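Local coordinates for L-threonine-O-3-phosphate decarboxylase (Porphyromonas gingivalis, PDB 3FKD) that removes the carboxyl group of L-threonine-O-3-phosphate as a lyase, probably with pyridoxal 5'-phosphate as its cofactor, at the interface of chains A and B. Numbering follows the deposited sequence. Chains: chain A/B, L-threonine-O-3-phosphate decarboxylase.

The interface of chains A and B. Residues chain A 77, 81, 101, 108; chain B 85, 222, 224-225.
One face of the A:Tyr81 phenol ring receives the methyl of B:Thr224, a CH-pi contact with CG2 3.8 Å from the ring centroid and shifted toward the rim over CD1. The carbonyl oxygen of A:Thr77 and the carboxylate OE1 of A:Glu101 lie in the ring plane at its edge. Across the patch, the B:Phe222 ring carries the aliphatic CG of its own chain's B:Gln85 over the centre of one face, 3.9 Å above the plane, while the terminal methyl of selenomethionine A:Met108 comes in at the edge; its modelled approach is too close to be trusted. A:Met108 gets there with CG anti to the backbone N (chi1 169°) and the chain extended beyond it, which brings SE to 3.8 Å from B:Phe222 CA.

B:Pro225 caps the polar end of the tyrosine. Its CD lies 3.7 Å from A:Tyr81 OH, and B:Pro225 CG packs 3.6 Å from A:Glu101 CD, the carboxylate carbon. Bent at chi2 (-64°), that side chain accepts A:Tyr81 OH at A:Glu101 OE1 in a 2.8 Å hydrogen bond, nearly along the C-O axis, which should restrain the ring. No polar bond crosses here: the example is one of apolar docking against an internally paired polar group.

Helices 75-86 and 100-108 of chain A receive the loop after helix 213-220 of chain B. Two-fold symmetry repeats the contact with chains exchanged; the pair is probably the dimer usual for class I and II aminotransferases.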
loop_
_atom_site.group_PDB
_atom_site.type_symbol
_atom_site.label_atom_id
_atom_site.label_comp_id
_atom_site.label_asym_id
_atom_site.label_seq_id
_atom_site.Cartn_x
_atom_site.Cartn_y
_atom_site.Cartn_z
ATOM N N THR A 77 8.989 2.927 -1.481
ATOM C CA THR A 77 9.332 1.505 -1.347
ATOM C C THR A 77 8.498 0.581 -2.289
ATOM O O THR A 77 9.069 -0.208 -3.042
ATOM C CB THR A 77 9.224 0.997 0.121
ATOM O OG1 THR A 77 10.111 1.719 0.966
ATOM C CG2 THR A 77 9.567 -0.457 0.205
ATOM N N TYR A 81 9.893 -2.404 -5.416
ATOM C CA TYR A 81 9.355 -3.727 -5.568
ATOM C C TYR A 81 8.577 -3.914 -6.889
ATOM O O TYR A 81 8.710 -4.944 -7.565
ATOM C CB TYR A 81 8.450 -3.962 -4.378
ATOM C CG TYR A 81 9.204 -4.340 -3.136
ATOM C CD1 TYR A 81 9.538 -5.677 -2.874
ATOM C CD2 TYR A 81 9.621 -3.380 -2.238
ATOM C CE1 TYR A 81 10.241 -6.033 -1.743
ATOM C CE2 TYR A 81 10.298 -3.734 -1.091
ATOM C CZ TYR A 81 10.603 -5.066 -0.858
ATOM O OH TYR A 81 11.291 -5.404 0.275
ATOM N N GLU A 101 16.113 -1.680 0.944
ATOM C CA GLU A 101 14.981 -2.030 0.126
ATOM C C GLU A 101 15.278 -2.218 -1.360
ATOM O O GLU A 101 14.519 -2.908 -2.034
ATOM C CB GLU A 101 13.843 -1.041 0.380
ATOM C CG GLU A 101 13.435 -0.998 1.871
ATOM C CD GLU A 101 12.863 -2.316 2.354
ATOM O OE1 GLU A 101 12.265 -3.051 1.531
ATOM O OE2 GLU A 101 13.018 -2.611 3.563
HETATM N N MSE A 108 13.719 -10.567 -3.700
HETATM C CA MSE A 108 12.397 -11.149 -3.745
HETATM C C MSE A 108 12.091 -11.551 -5.161
HETATM O O MSE A 108 11.509 -12.607 -5.396
HETATM C CB MSE A 108 11.344 -10.195 -3.203
HETATM C CG MSE A 108 9.920 -10.635 -3.451
HETATM SE SE MSE A 108 8.685 -9.366 -2.635
HETATM C CE MSE A 108 7.067 -9.826 -3.616
ATOM N N GLN B 85 -0.291 -14.569 -6.369
ATOM C CA GLN B 85 1.098 -14.435 -6.741
ATOM C C GLN B 85 1.942 -15.528 -6.091
ATOM O O GLN B 85 2.895 -16.023 -6.688
ATOM C CB GLN B 85 1.584 -13.018 -6.417
ATOM C CG GLN B 85 3.096 -12.870 -6.192
ATOM C CD GLN B 85 3.512 -11.461 -5.740
ATOM O OE1 GLN B 85 2.891 -10.845 -4.860
ATOM N NE2 GLN B 85 4.578 -10.957 -6.344
ATOM N N PHE B 222 6.091 -12.664 -0.155
ATOM C CA PHE B 222 5.938 -11.541 -1.062
ATOM C C PHE B 222 5.424 -10.288 -0.363
ATOM O O PHE B 222 5.053 -9.321 -1.032
ATOM C CB PHE B 222 5.038 -11.923 -2.256
ATOM C CG PHE B 222 5.608 -13.010 -3.131
ATOM C CD1 PHE B 222 6.466 -12.704 -4.184
ATOM C CD2 PHE B 222 5.277 -14.348 -2.912
ATOM C CE1 PHE B 222 7.039 -13.714 -4.975
ATOM C CE2 PHE B 222 5.838 -15.369 -3.717
ATOM C CZ PHE B 222 6.716 -15.048 -4.736
ATOM N N THR B 224 5.679 -6.786 1.503
ATOM C CA THR B 224 6.580 -5.643 1.449
ATOM C C THR B 224 6.397 -4.742 2.669
ATOM O O THR B 224 5.314 -4.630 3.198
ATOM C CB THR B 224 6.386 -4.872 0.127
ATOM O OG1 THR B 224 5.147 -4.158 0.163
ATOM C CG2 THR B 224 6.410 -5.857 -1.081
ATOM N N PRO B 225 7.471 -4.106 3.139
ATOM C CA PRO B 225 7.344 -3.303 4.370
ATOM C C PRO B 225 6.524 -2.020 4.150
ATOM O O PRO B 225 6.628 -1.430 3.050
ATOM C CB PRO B 225 8.789 -2.903 4.696
ATOM C CG PRO B 225 9.635 -3.339 3.508
ATOM C CD PRO B 225 8.742 -3.876 2.438
#